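Putative DNA-binding protein (Salmonella choleraesuis, PDB 2HX0) probably binds DNA and carries a magnesium ion held by histidines, in an assembly of three chains. Local coordinates at residues Phe32-Arg45 with Gly83-Ala95. The protein carries 2 engineered substitutions. Residues are numbered along the deposited sequence; the frame is centred on the assembly and turned at random.
Sequences FSQLHAFVQQNQLR and GTLELTGEHLHLA. Engineered in segment 32-45: Arg-45 (natural residue His). With MG (magnesium ion), chain B.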
loop_
_atom_site.group_PDB
_atom_site.type_symbol
_atom_site.label_atom_id
_atom_site.label_comp_id
_atom_site.label_asym_id
_atom_site.label_seq_id
_atom_site.Cartn_x
_atom_site.Cartn_y
_atom_site.Cartn_z
ATOM N N PHE A 32 15.172 -9.079 -2.627
ATOM C CA PHE A 32 14.857 -10.268 -1.844
ATOM C C PHE A 32 15.913 -10.558 -0.785
ATOM O O PHE A 32 15.595 -10.769 0.389
ATOM C CB PHE A 32 14.724 -11.484 -2.756
ATOM C CG PHE A 32 13.337 -12.056 -2.811
ATOM C CD1 PHE A 32 12.303 -11.360 -3.434
ATOM C CD2 PHE A 32 13.069 -13.304 -2.259
ATOM C CE1 PHE A 32 11.013 -11.905 -3.508
ATOM C CE2 PHE A 32 11.787 -13.860 -2.325
ATOM C CZ PHE A 32 10.759 -13.157 -2.952
ATOM N N SER A 33 17.176 -10.570 -1.199
ATOM C CA SER A 33 18.265 -10.852 -0.277
ATOM C C SER A 33 18.380 -9.829 0.847
ATOM O O SER A 33 18.648 -10.192 1.993
ATOM C CB SER A 33 19.594 -10.953 -1.041
ATOM O OG SER A 33 19.920 -9.742 -1.697
ATOM N N GLN A 34 18.179 -8.555 0.525
ATOM C CA GLN A 34 18.257 -7.509 1.539
ATOM C C GLN A 34 17.101 -7.593 2.527
ATOM O O GLN A 34 17.286 -7.368 3.721
ATOM C CB GLN A 34 18.277 -6.125 0.888
ATOM C CG GLN A 34 19.637 -5.716 0.348
ATOM C CD GLN A 34 20.724 -5.748 1.411
ATOM O OE1 GLN A 34 20.583 -5.159 2.488
ATOM N NE2 GLN A 34 21.822 -6.432 1.109
ATOM N N LEU A 35 15.910 -7.909 2.031
ATOM C CA LEU A 35 14.753 -8.024 2.910
ATOM C C LEU A 35 14.966 -9.185 3.872
ATOM O O LEU A 35 14.704 -9.063 5.068
ATOM C CB LEU A 35 13.470 -8.245 2.100
ATOM C CG LEU A 35 12.910 -7.026 1.360
ATOM C CD1 LEU A 35 11.671 -7.436 0.570
ATOM C CD2 LEU A 35 12.565 -5.928 2.357
ATOM N N HIS A 36 15.459 -10.306 3.353
ATOM C CA HIS A 36 15.695 -11.468 4.201
ATOM C C HIS A 36 16.788 -11.167 5.221
ATOM O O HIS A 36 16.716 -11.600 6.367
ATOM C CB HIS A 36 16.080 -12.685 3.358
ATOM C CG HIS A 36 16.173 -13.950 4.149
ATOM N ND1 HIS A 36 17.376 -14.540 4.476
ATOM C CD2 HIS A 36 15.212 -14.719 4.713
ATOM C CE1 HIS A 36 17.151 -15.618 5.207
ATOM N NE2 HIS A 36 15.847 -15.748 5.366
ATOM N N ALA A 37 17.804 -10.417 4.807
ATOM C CA ALA A 37 18.878 -10.068 5.728
ATOM C C ALA A 37 18.326 -9.230 6.876
ATOM O O ALA A 37 18.714 -9.409 8.027
ATOM C CB ALA A 37 19.974 -9.297 5.003
ATOM N N PHE A 38 17.419 -8.308 6.557
ATOM C CA PHE A 38 16.826 -7.453 7.578
ATOM C C PHE A 38 15.957 -8.287 8.518
ATOM O O PHE A 38 15.938 -8.069 9.732
ATOM C CB PHE A 38 15.980 -6.364 6.923
ATOM C CG PHE A 38 15.644 -5.227 7.842
ATOM C CD1 PHE A 38 16.580 -4.229 8.099
ATOM C CD2 PHE A 38 14.402 -5.159 8.465
ATOM C CE1 PHE A 38 16.287 -3.171 8.966
ATOM C CE2 PHE A 38 14.091 -4.105 9.337
ATOM C CZ PHE A 38 15.037 -3.109 9.588
ATOM N N VAL A 39 15.227 -9.237 7.953
ATOM C CA VAL A 39 14.384 -10.110 8.760
ATOM C C VAL A 39 15.245 -10.926 9.718
ATOM O O VAL A 39 14.903 -11.083 10.890
ATOM C CB VAL A 39 13.567 -11.062 7.869
ATOM C CG1 VAL A 39 13.008 -12.207 8.695
ATOM C CG2 VAL A 39 12.433 -10.290 7.218
ATOM N N GLN A 40 16.369 -11.436 9.220
ATOM C CA GLN A 40 17.270 -12.226 10.045
ATOM C C GLN A 40 17.934 -11.369 11.111
ATOM O O GLN A 40 18.035 -11.770 12.266
ATOM C CB GLN A 40 18.344 -12.888 9.178
ATOM C CG GLN A 40 17.865 -14.124 8.437
ATOM C CD GLN A 40 17.464 -15.244 9.386
ATOM O OE1 GLN A 40 18.214 -15.599 10.296
ATOM N NE2 GLN A 40 16.278 -15.806 9.174
ATOM N N GLN A 41 18.380 -10.180 10.725
ATOM C CA GLN A 41 19.038 -9.302 11.680
ATOM C C GLN A 41 18.156 -8.958 12.870
ATOM O O GLN A 41 18.631 -8.879 14.005
ATOM C CB GLN A 41 19.488 -8.006 11.010
ATOM C CG GLN A 41 20.000 -6.984 12.014
ATOM C CD GLN A 41 20.639 -5.774 11.375
ATOM O OE1 GLN A 41 21.031 -4.836 12.069
ATOM N NE2 GLN A 41 20.755 -5.785 10.053
ATOM N N ASN A 42 16.870 -8.758 12.609
ATOM C CA ASN A 42 15.938 -8.389 13.662
ATOM C C ASN A 42 15.035 -9.526 14.127
ATOM O O ASN A 42 14.137 -9.312 14.942
ATOM C CB ASN A 42 15.089 -7.205 13.196
ATOM C CG ASN A 42 15.925 -5.980 12.899
ATOM O OD1 ASN A 42 16.221 -5.674 11.744
ATOM N ND2 ASN A 42 16.328 -5.282 13.948
ATOM N N GLN A 43 15.294 -10.727 13.622
ATOM C CA GLN A 43 14.515 -11.908 13.977
ATOM C C GLN A 43 13.016 -11.635 13.913
ATOM O O GLN A 43 12.272 -11.941 14.844
ATOM C CB GLN A 43 14.902 -12.393 15.377
ATOM C CG GLN A 43 16.319 -12.947 15.455
ATOM C CD GLN A 43 16.479 -14.232 14.667
ATOM O OE1 GLN A 43 15.909 -15.265 15.022
ATOM N NE2 GLN A 43 17.244 -14.174 13.584
ATOM N N LEU A 44 12.577 -11.053 12.804
ATOM C CA LEU A 44 11.163 -10.744 12.621
ATOM C C LEU A 44 10.377 -12.032 12.377
ATOM O O LEU A 44 10.752 -12.847 11.533
ATOM C CB LEU A 44 10.992 -9.778 11.446
ATOM C CG LEU A 44 11.789 -8.472 11.559
ATOM C CD1 LEU A 44 11.451 -7.561 10.380
ATOM C CD2 LEU A 44 11.479 -7.782 12.884
ATOM N N ARG A 45 9.278 -12.202 13.109
ATOM C CA ARG A 45 8.458 -13.405 12.991
ATOM C C ARG A 45 7.078 -13.196 12.370
ATOM O O ARG A 45 6.399 -14.165 12.046
ATOM C CB ARG A 45 8.266 -14.062 14.366
ATOM C CG ARG A 45 9.550 -14.406 15.114
ATOM C CD ARG A 45 10.438 -15.349 14.326
ATOM N NE ARG A 45 9.798 -16.631 14.042
ATOM C CZ ARG A 45 9.526 -17.559 14.955
ATOM N NH1 ARG A 45 8.939 -18.692 14.589
ATOM N NH2 ARG A 45 9.840 -17.360 16.229
ATOM N N GLY A 83 2.920 -7.262 0.855
ATOM C CA GLY A 83 3.035 -8.638 1.265
ATOM C C GLY A 83 3.576 -8.824 2.658
ATOM O O GLY A 83 3.919 -7.868 3.356
ATOM N N THR A 84 3.659 -10.088 3.042
ATOM C CA THR A 84 4.124 -10.489 4.352
ATOM C C THR A 84 5.488 -11.142 4.254
ATOM O O THR A 84 5.892 -11.604 3.190
ATOM C CB THR A 84 3.146 -11.505 4.956
ATOM O OG1 THR A 84 2.944 -12.579 4.020
ATOM C CG2 THR A 84 1.809 -10.843 5.252
ATOM N N LEU A 85 6.212 -11.160 5.362
ATOM C CA LEU A 85 7.508 -11.807 5.379
ATOM C C LEU A 85 7.865 -12.151 6.810
ATOM O O LEU A 85 7.402 -11.508 7.752
ATOM C CB LEU A 85 8.590 -10.924 4.737
ATOM C CG LEU A 85 9.005 -9.584 5.340
ATOM C CD1 LEU A 85 10.190 -9.045 4.557
ATOM C CD2 LEU A 85 7.850 -8.595 5.305
ATOM N N GLU A 86 8.664 -13.199 6.965
ATOM C CA GLU A 86 9.081 -13.644 8.280
ATOM C C GLU A 86 10.372 -14.448 8.176
ATOM O O GLU A 86 10.909 -14.617 7.086
ATOM C CB GLU A 86 7.965 -14.461 8.941
ATOM C CG GLU A 86 7.608 -15.786 8.269
ATOM C CD GLU A 86 6.705 -15.649 7.057
ATOM O OE1 GLU A 86 6.056 -14.592 6.882
ATOM O OE2 GLU A 86 6.626 -16.623 6.280
ATOM N N LEU A 87 10.865 -14.943 9.307
ATOM C CA LEU A 87 12.120 -15.691 9.328
ATOM C C LEU A 87 12.391 -16.670 8.192
ATOM O O LEU A 87 13.460 -16.620 7.585
ATOM C CB LEU A 87 12.287 -16.423 10.662
ATOM C CG LEU A 87 12.822 -15.603 11.843
ATOM C CD1 LEU A 87 13.186 -16.553 12.973
ATOM C CD2 LEU A 87 14.052 -14.807 11.425
ATOM N N THR A 88 11.449 -17.561 7.897
ATOM C CA THR A 88 11.681 -18.534 6.832
ATOM C C THR A 88 10.635 -18.562 5.727
ATOM O O THR A 88 10.371 -19.612 5.146
ATOM C CB THR A 88 11.810 -19.962 7.401
ATOM O OG1 THR A 88 10.552 -20.375 7.952
ATOM C CG2 THR A 88 12.873 -20.007 8.487
ATOM N N GLY A 89 10.049 -17.411 5.421
ATOM C CA GLY A 89 9.052 -17.377 4.368
ATOM C C GLY A 89 8.592 -15.972 4.054
ATOM O O GLY A 89 8.909 -15.030 4.780
ATOM N N GLU A 90 7.853 -15.832 2.960
ATOM C CA GLU A 90 7.334 -14.539 2.544
ATOM C C GLU A 90 6.369 -14.712 1.382
ATOM O O GLU A 90 6.272 -15.786 0.794
ATOM C CB GLU A 90 8.473 -13.606 2.110
ATOM C CG GLU A 90 9.134 -13.967 0.779
ATOM C CD GLU A 90 9.991 -15.215 0.866
ATOM O OE1 GLU A 90 10.812 -15.299 1.803
ATOM O OE2 GLU A 90 9.854 -16.103 -0.006
ATOM N N HIS A 91 5.647 -13.642 1.069
ATOM C CA HIS A 91 4.704 -13.625 -0.043
ATOM C C HIS A 91 4.606 -12.157 -0.417
ATOM O O HIS A 91 3.878 -11.396 0.219
ATOM C CB HIS A 91 3.333 -14.170 0.380
ATOM C CG HIS A 91 2.391 -14.383 -0.767
ATOM N ND1 HIS A 91 1.131 -14.918 -0.609
ATOM C CD2 HIS A 91 2.529 -14.132 -2.090
ATOM C CE1 HIS A 91 0.533 -14.990 -1.786
ATOM N NE2 HIS A 91 1.362 -14.520 -2.702
ATOM N N LEU A 92 5.352 -11.765 -1.447
ATOM C CA LEU A 92 5.389 -10.371 -1.878
ATOM C C LEU A 92 5.002 -10.166 -3.333
ATOM O O LEU A 92 5.403 -10.934 -4.202
ATOM C CB LEU A 92 6.798 -9.808 -1.659
ATOM C CG LEU A 92 7.336 -9.929 -0.230
ATOM C CD1 LEU A 92 8.833 -9.680 -0.199
ATOM C CD2 LEU A 92 6.602 -8.947 0.657
ATOM N N HIS A 93 4.219 -9.124 -3.586
ATOM C CA HIS A 93 3.804 -8.776 -4.940
ATOM C C HIS A 93 4.369 -7.403 -5.256
ATOM O O HIS A 93 4.442 -6.536 -4.385
ATOM C CB HIS A 93 2.279 -8.778 -5.056
ATOM C CG HIS A 93 1.690 -10.153 -5.094
ATOM N ND1 HIS A 93 0.336 -10.384 -5.206
ATOM C CD2 HIS A 93 2.276 -11.374 -5.056
ATOM C CE1 HIS A 93 0.112 -11.686 -5.238
ATOM N NE2 HIS A 93 1.273 -12.310 -5.148
ATOM N N LEU A 94 4.771 -7.210 -6.506
ATOM C CA LEU A 94 5.384 -5.960 -6.929
ATOM C C LEU A 94 4.736 -5.354 -8.161
ATOM O O LEU A 94 4.330 -6.073 -9.074
ATOM C CB LEU A 94 6.868 -6.211 -7.218
ATOM C CG LEU A 94 7.709 -5.121 -7.898
ATOM C CD1 LEU A 94 7.937 -3.953 -6.952
ATOM C CD2 LEU A 94 9.046 -5.718 -8.323
ATOM N N ALA A 95 4.639 -4.026 -8.172
ATOM C CA ALA A 95 4.095 -3.290 -9.311
ATOM C C ALA A 95 5.125 -2.212 -9.651
ATOM O O ALA A 95 5.535 -1.442 -8.781
ATOM C CB ALA A 95 2.754 -2.646 -8.950
HETATM MG MG MG B . 1.658 -14.453 -4.860
HETATM O O HOH W 1 -0.734 -15.222 -4.780
#
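Helix 32-42 lies over the hairpin formed by strands 83-86 and 89-95, its axis 8.9 Å from that of strand 83-86 and inclined to it by 51°. In the buried middle of the contact, the longer, branched leucines reach between helix and sheet, whereas the short Val-39 fits close to the backbone of the hairpin turn. Leu-35 and Leu-92 meet tip to tip, CD1 to CD1 at 3.7 Å, while Val-39 turns CG2 onto CD1 of Leu-85. Val-39 CG1, anti to the backbone N (chi1 164°), instead lies 3.5 Å from Leu-87 N. Leu-87 packs against several side chains: Gln-40 crosses it at about a right angle, and the bent chain of engineered Arg-45 brings CD 3.3 Å from Leu-87 CD1. Its carbonyl O receives weak bonds from His-36 NE2 and Gln-40 NE2, polar groups suited to this exposed margin; its N makes a weak bond to Leu-44 O. After the helix, Gln-43, with positive phi, completes a Schellman motif, and its NE2 bonds Gln-40 O in the carbonyl plane at 2.9 Å. Beyond Glu-90, which Phe-32 touches obliquely, His-91 and His-93 bind magnesium with His-107. Met-108 of strand 103-108 packs on Phe-32, Leu-35 and Leu-92, and Arg-132 of strand 128-134 forms a salt bridge with Glu-86.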